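Local coordinates for cell division control protein 73 (PDB 3V46) that serves as a subunit of the PAF1 transcription elongation complex, its C-terminal Ras-like domain, which does not bind GTP, promoting association of that complex with chromatin, at residues I57-F70 and W157-R170. Sequence-based numbering, arbitrary orientation.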
loop_
_atom_site.group_PDB
_atom_site.type_symbol
_atom_site.label_atom_id
_atom_site.label_comp_id
_atom_site.label_asym_id
_atom_site.label_seq_id
_atom_site.Cartn_x
_atom_site.Cartn_y
_atom_site.Cartn_z
ATOM N N ILE A 57 -4.695 9.706 -4.869
ATOM C CA ILE A 57 -3.379 10.244 -5.165
ATOM C C ILE A 57 -3.121 10.098 -6.652
ATOM O O ILE A 57 -3.287 9.013 -7.212
ATOM C CB ILE A 57 -2.266 9.496 -4.381
ATOM C CG1 ILE A 57 -2.373 9.773 -2.879
ATOM C CG2 ILE A 57 -0.886 9.916 -4.871
ATOM C CD1 ILE A 57 -1.272 9.097 -2.052
ATOM N N GLU A 58 -2.722 11.188 -7.301
ATOM C CA GLU A 58 -2.329 11.131 -8.692
ATOM C C GLU A 58 -0.807 11.147 -8.755
ATOM O O GLU A 58 -0.151 11.906 -8.031
ATOM C CB GLU A 58 -2.912 12.319 -9.459
ATOM C CG GLU A 58 -2.591 12.303 -10.935
ATOM C CD GLU A 58 -3.532 13.175 -11.772
ATOM O OE1 GLU A 58 -4.745 13.245 -11.493
ATOM O OE2 GLU A 58 -3.046 13.796 -12.711
ATOM N N LYS A 59 -0.250 10.295 -9.606
ATOM C CA LYS A 59 1.185 10.182 -9.775
ATOM C C LYS A 59 1.573 10.268 -11.238
ATOM O O LYS A 59 1.010 9.577 -12.089
ATOM C CB LYS A 59 1.681 8.851 -9.204
ATOM C CG LYS A 59 3.182 8.600 -9.375
ATOM C CD LYS A 59 3.995 9.547 -8.512
ATOM C CE LYS A 59 5.480 9.216 -8.572
ATOM N NZ LYS A 59 6.289 10.211 -7.829
ATOM N N ASN A 60 2.543 11.125 -11.528
ATOM C CA ASN A 60 3.152 11.165 -12.845
ATOM C C ASN A 60 4.430 10.327 -12.792
ATOM O O ASN A 60 5.422 10.717 -12.177
ATOM C CB ASN A 60 3.450 12.609 -13.246
ATOM C CG ASN A 60 3.861 12.735 -14.700
ATOM O OD1 ASN A 60 5.036 12.933 -15.011
ATOM N ND2 ASN A 60 2.889 12.609 -15.603
ATOM N N PHE A 61 4.380 9.147 -13.398
ATOM C CA PHE A 61 5.528 8.249 -13.445
ATOM C C PHE A 61 6.400 8.557 -14.648
ATOM O O PHE A 61 5.902 8.905 -15.723
ATOM C CB PHE A 61 5.062 6.803 -13.576
ATOM C CG PHE A 61 4.395 6.245 -12.351
ATOM C CD1 PHE A 61 5.147 5.815 -11.277
ATOM C CD2 PHE A 61 3.012 6.122 -12.290
ATOM C CE1 PHE A 61 4.543 5.268 -10.155
ATOM C CE2 PHE A 61 2.400 5.574 -11.171
ATOM C CZ PHE A 61 3.169 5.155 -10.099
ATOM N N GLU A 62 7.706 8.409 -14.475
ATOM C CA GLU A 62 8.649 8.617 -15.559
ATOM C C GLU A 62 8.423 7.668 -16.724
ATOM O O GLU A 62 8.678 8.018 -17.875
ATOM C CB GLU A 62 10.070 8.404 -15.050
ATOM C CG GLU A 62 10.512 9.421 -14.040
ATOM C CD GLU A 62 11.750 8.971 -13.304
ATOM O OE1 GLU A 62 11.689 7.934 -12.609
ATOM O OE2 GLU A 62 12.782 9.649 -13.430
ATOM N N ARG A 63 7.965 6.458 -16.429
ATOM C CA ARG A 63 7.982 5.401 -17.436
ATOM C C ARG A 63 6.595 5.003 -17.904
ATOM O O ARG A 63 6.439 4.013 -18.616
ATOM C CB ARG A 63 8.773 4.200 -16.913
ATOM C CG ARG A 63 10.220 4.572 -16.645
ATOM C CD ARG A 63 11.095 3.418 -16.203
ATOM N NE ARG A 63 12.444 3.905 -15.916
ATOM C CZ ARG A 63 13.373 4.136 -16.839
ATOM N NH1 ARG A 63 13.113 3.912 -18.120
ATOM N NH2 ARG A 63 14.569 4.585 -16.481
ATOM N N ILE A 64 5.596 5.794 -17.510
ATOM C CA ILE A 64 4.232 5.629 -17.991
ATOM C C ILE A 64 3.783 6.991 -18.508
ATOM O O ILE A 64 3.949 7.996 -17.818
ATOM C CB ILE A 64 3.297 5.146 -16.857
ATOM C CG1 ILE A 64 3.753 3.770 -16.362
ATOM C CG2 ILE A 64 1.854 5.085 -17.334
ATOM C CD1 ILE A 64 3.029 3.289 -15.112
ATOM N N SER A 65 3.216 7.042 -19.712
ATOM C CA SER A 65 2.937 8.330 -20.335
ATOM C C SER A 65 1.878 9.143 -19.582
ATOM O O SER A 65 2.130 10.282 -19.190
ATOM C CB SER A 65 2.534 8.146 -21.799
ATOM O OG SER A 65 2.477 9.395 -22.460
ATOM N N ARG A 66 0.704 8.558 -19.365
ATOM C CA ARG A 66 -0.406 9.273 -18.745
ATOM C C ARG A 66 -0.275 9.285 -17.221
ATOM O O ARG A 66 0.253 8.337 -16.634
ATOM C CB ARG A 66 -1.726 8.612 -19.137
ATOM C CG ARG A 66 -1.929 7.215 -18.550
ATOM C CD ARG A 66 -3.172 6.538 -19.139
ATOM N NE ARG A 66 -3.550 5.324 -18.414
ATOM C CZ ARG A 66 -2.885 4.173 -18.477
ATOM N NH1 ARG A 66 -1.794 4.073 -19.227
ATOM N NH2 ARG A 66 -3.306 3.122 -17.782
ATOM N N PRO A 67 -0.767 10.351 -16.563
ATOM C CA PRO A 67 -0.774 10.282 -15.094
ATOM C C PRO A 67 -1.694 9.158 -14.616
ATOM O O PRO A 67 -2.695 8.856 -15.256
ATOM C CB PRO A 67 -1.328 11.646 -14.657
ATOM C CG PRO A 67 -1.384 12.495 -15.890
ATOM C CD PRO A 67 -1.386 11.583 -17.079
ATOM N N ILE A 68 -1.358 8.557 -13.482
ATOM C CA ILE A 68 -2.149 7.474 -12.920
ATOM C C ILE A 68 -2.799 7.977 -11.639
ATOM O O ILE A 68 -2.144 8.605 -10.812
ATOM C CB ILE A 68 -1.278 6.235 -12.606
ATOM C CG1 ILE A 68 -0.619 5.687 -13.877
ATOM C CG2 ILE A 68 -2.111 5.151 -11.925
ATOM C CD1 ILE A 68 -1.589 5.305 -14.980
ATOM N N ARG A 69 -4.097 7.733 -11.500
ATOM C CA ARG A 69 -4.834 8.125 -10.315
ATOM C C ARG A 69 -5.151 6.877 -9.528
ATOM O O ARG A 69 -5.816 5.967 -10.025
ATOM C CB ARG A 69 -6.129 8.841 -10.683
ATOM C CG ARG A 69 -5.934 10.177 -11.391
ATOM C CD ARG A 69 -7.268 10.870 -11.643
ATOM N NE ARG A 69 -7.087 12.120 -12.370
ATOM C CZ ARG A 69 -8.083 12.864 -12.845
ATOM N NH1 ARG A 69 -9.339 12.479 -12.673
ATOM N NH2 ARG A 69 -7.821 13.990 -13.498
ATOM N N PHE A 70 -4.636 6.829 -8.309
ATOM C CA PHE A 70 -4.888 5.725 -7.397
ATOM C C PHE A 70 -6.052 5.982 -6.471
ATOM O O PHE A 70 -6.220 7.079 -5.945
ATOM C CB PHE A 70 -3.648 5.445 -6.541
ATOM C CG PHE A 70 -2.460 5.005 -7.329
ATOM C CD1 PHE A 70 -2.268 3.665 -7.631
ATOM C CD2 PHE A 70 -1.525 5.931 -7.775
ATOM C CE1 PHE A 70 -1.169 3.252 -8.368
ATOM C CE2 PHE A 70 -0.429 5.522 -8.505
ATOM C CZ PHE A 70 -0.251 4.184 -8.803
ATOM N N TRP A 157 7.830 4.345 -4.932
ATOM C CA TRP A 157 7.191 4.667 -6.197
ATOM C C TRP A 157 7.829 3.920 -7.357
ATOM O O TRP A 157 7.126 3.521 -8.282
ATOM C CB TRP A 157 7.209 6.170 -6.456
ATOM C CG TRP A 157 6.174 6.954 -5.713
ATOM C CD1 TRP A 157 6.399 7.964 -4.831
ATOM C CD2 TRP A 157 4.752 6.819 -5.811
ATOM N NE1 TRP A 157 5.209 8.477 -4.381
ATOM C CE2 TRP A 157 4.182 7.795 -4.973
ATOM C CE3 TRP A 157 3.905 5.985 -6.544
ATOM C CZ2 TRP A 157 2.804 7.946 -4.831
ATOM C CZ3 TRP A 157 2.538 6.139 -6.405
ATOM C CH2 TRP A 157 2.001 7.115 -5.560
ATOM N N HIS A 158 9.150 3.740 -7.322
ATOM C CA HIS A 158 9.849 2.968 -8.347
ATOM C C HIS A 158 9.374 1.513 -8.332
ATOM O O HIS A 158 9.131 0.923 -9.384
ATOM C CB HIS A 158 11.373 3.071 -8.135
ATOM C CG HIS A 158 12.179 2.088 -8.926
ATOM N ND1 HIS A 158 12.654 2.361 -10.191
ATOM C CD2 HIS A 158 12.615 0.843 -8.621
ATOM C CE1 HIS A 158 13.340 1.323 -10.637
ATOM N NE2 HIS A 158 13.334 0.389 -9.702
ATOM N N SER A 159 9.217 0.955 -7.130
ATOM C CA SER A 159 8.746 -0.415 -6.940
ATOM C C SER A 159 7.349 -0.568 -7.513
ATOM O O SER A 159 7.043 -1.536 -8.210
ATOM C CB SER A 159 8.739 -0.766 -5.446
ATOM O OG SER A 159 8.138 -2.025 -5.208
ATOM N N LEU A 160 6.494 0.408 -7.235
ATOM C CA LEU A 160 5.123 0.346 -7.713
ATOM C C LEU A 160 5.054 0.577 -9.232
ATOM O O LEU A 160 4.274 -0.061 -9.927
ATOM C CB LEU A 160 4.269 1.360 -6.960
ATOM C CG LEU A 160 2.776 1.299 -7.251
ATOM C CD1 LEU A 160 2.215 -0.099 -6.998
ATOM C CD2 LEU A 160 2.048 2.326 -6.407
ATOM N N GLU A 161 5.893 1.469 -9.752
ATOM C CA GLU A 161 5.954 1.718 -11.188
ATOM C C GLU A 161 6.264 0.428 -11.942
ATOM O O GLU A 161 5.626 0.115 -12.943
ATOM C CB GLU A 161 7.024 2.771 -11.490
ATOM C CG GLU A 161 7.143 3.146 -12.939
ATOM C CD GLU A 161 8.238 4.160 -13.162
ATOM O OE1 GLU A 161 9.360 3.950 -12.650
ATOM O OE2 GLU A 161 7.973 5.173 -13.831
ATOM N N LYS A 162 7.242 -0.318 -11.442
ATOM C CA LYS A 162 7.658 -1.581 -12.032
ATOM C C LYS A 162 6.496 -2.567 -12.030
ATOM O O LYS A 162 6.256 -3.288 -13.013
ATOM C CB LYS A 162 8.824 -2.133 -11.218
ATOM C CG LYS A 162 9.389 -3.461 -11.686
ATOM C CD LYS A 162 10.586 -3.869 -10.826
ATOM C CE LYS A 162 11.538 -2.689 -10.592
ATOM N NZ LYS A 162 12.678 -3.044 -9.698
ATOM N N GLU A 163 5.764 -2.592 -10.924
ATOM C CA GLU A 163 4.644 -3.501 -10.802
ATOM C C GLU A 163 3.557 -3.119 -11.806
ATOM O O GLU A 163 3.009 -3.988 -12.474
ATOM C CB GLU A 163 4.107 -3.512 -9.368
ATOM C CG GLU A 163 2.898 -4.411 -9.136
ATOM C CD GLU A 163 3.197 -5.893 -9.318
ATOM O OE1 GLU A 163 4.386 -6.271 -9.393
ATOM O OE2 GLU A 163 2.231 -6.688 -9.387
ATOM N N LEU A 164 3.264 -1.824 -11.938
ATOM C CA LEU A 164 2.239 -1.380 -12.887
ATOM C C LEU A 164 2.600 -1.760 -14.321
ATOM O O LEU A 164 1.764 -2.241 -15.082
ATOM C CB LEU A 164 2.021 0.127 -12.794
ATOM C CG LEU A 164 1.402 0.610 -11.488
ATOM C CD1 LEU A 164 1.364 2.120 -11.459
ATOM C CD2 LEU A 164 0.013 0.036 -11.334
ATOM N N ILE A 165 3.852 -1.544 -14.693
ATOM C CA ILE A 165 4.295 -1.869 -16.041
ATOM C C ILE A 165 4.130 -3.370 -16.281
ATOM O O ILE A 165 3.691 -3.790 -17.349
ATOM C CB ILE A 165 5.737 -1.395 -16.264
ATOM C CG1 ILE A 165 5.752 0.131 -16.404
ATOM C CG2 ILE A 165 6.353 -2.032 -17.519
ATOM C CD1 ILE A 165 7.120 0.745 -16.284
ATOM N N SER A 166 4.431 -4.178 -15.270
ATOM C CA SER A 166 4.301 -5.626 -15.414
ATOM C C SER A 166 2.838 -6.054 -15.521
ATOM O O SER A 166 2.540 -7.065 -16.167
ATOM C CB SER A 166 5.002 -6.364 -14.272
ATOM O OG SER A 166 4.235 -6.344 -13.083
ATOM N N ARG A 167 1.931 -5.284 -14.913
ATOM C CA ARG A 167 0.498 -5.592 -14.971
ATOM C C ARG A 167 -0.157 -4.959 -16.202
ATOM O O ARG A 167 -1.378 -5.034 -16.368
ATOM C CB ARG A 167 -0.240 -5.112 -13.713
ATOM C CG ARG A 167 0.306 -5.609 -12.375
ATOM C CD ARG A 167 -0.349 -6.899 -11.880
ATOM N NE ARG A 167 -1.802 -6.925 -12.052
ATOM C CZ ARG A 167 -2.693 -6.727 -11.080
ATOM N NH1 ARG A 167 -2.295 -6.489 -9.841
ATOM N NH2 ARG A 167 -3.990 -6.784 -11.354
ATOM N N GLY A 168 0.645 -4.308 -17.040
ATOM C CA GLY A 168 0.181 -3.869 -18.346
ATOM C C GLY A 168 -0.172 -2.403 -18.491
ATOM O O GLY A 168 -0.566 -1.962 -19.569
ATOM N N TYR A 169 -0.038 -1.641 -17.414
ATOM C CA TYR A 169 -0.298 -0.212 -17.471
ATOM C C TYR A 169 0.754 0.420 -18.400
ATOM O O TYR A 169 1.926 0.046 -18.372
ATOM C CB TYR A 169 -0.304 0.398 -16.051
ATOM C CG TYR A 169 -1.475 -0.073 -15.186
ATOM C CD1 TYR A 169 -1.467 -1.332 -14.596
ATOM C CD2 TYR A 169 -2.591 0.738 -14.972
ATOM C CE1 TYR A 169 -2.530 -1.777 -13.827
ATOM C CE2 TYR A 169 -3.662 0.305 -14.199
ATOM C CZ TYR A 169 -3.627 -0.959 -13.630
ATOM O OH TYR A 169 -4.684 -1.423 -12.864
ATOM N N ARG A 170 0.323 1.340 -19.257
ATOM C CA ARG A 170 1.220 1.948 -20.240
ATOM C C ARG A 170 1.060 3.464 -20.315
ATOM O O ARG A 170 1.817 4.141 -21.018
ATOM C CB ARG A 170 0.980 1.347 -21.628
ATOM C CG ARG A 170 1.984 0.277 -22.024
ATOM C CD ARG A 170 2.075 0.134 -23.541
ATOM N NE ARG A 170 0.768 -0.079 -24.163
ATOM C CZ ARG A 170 0.071 0.857 -24.805
ATOM N NH1 ARG A 170 0.547 2.093 -24.930
ATOM N NH2 ARG A 170 -1.107 0.555 -25.334
HETATM O O HOH W 1 11.710 5.054 -13.452
HETATM O O HOH W 2 8.867 7.320 -11.980
#
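Lys59 lies across one face of the Trp157 indole, an aliphatic chain and its charge sharing one aromatic surface. Its CG is anti to the backbone N (chi1 178°), and a bend at chi2 runs the rest of the chain over the rings. CE stands 3.8 Å from the centroid of the five-membered ring as a CH-pi contact, and NZ, 3.9 Å from the same centroid, makes a cation-pi interaction. At the indole's edge, near its plane, come Ile57 CG2 and Phe70 CE2. Phe61 approaches more steeply, its ring plane 73° from that of the six-membered ring and its CZ 3.7 Å from Trp157 CE3. Lys59 CG also covers the centre of one Phe61 face. With an alanine at Trp157, the Lys59 ammonium would probably lose its aromatic partner and a gap would open beside Phe61 and Phe70, besides the loss of the NE1 bond to Leu36 O.

One and two turns further along the helix, Leu160 CD2 and Leu164 CD1 meet Phe70 CZ; Leu164 CD1 also lies 3.6 Å from Phe61 CE2. Glu161, extended beyond CG, slides past Phe61 in the opposite direction, its CB and CG alongside Phe61 CD1. Its OE2 accepts a bent bond from Arg63 N (2.9 Å, 142°) on the syn side, well out of the carboxylate plane. One water joins Glu161 OE2 to Glu62 N and Glu62 OE1; another links Glu161 OE1, Glu62 OE1 and Arg63 NE.

The contact thus packs the hairpin joining strands 54-59 and 68-73, at one edge of the Ras-like sheet, against the C-terminal helix. Aromatic and aliphatic groups fill the interior, while the Glu161 carboxylate ties the loop to the helix; Arg63, beyond salt-bridge range, probably offsets some repulsion from the Glu62 carboxylate.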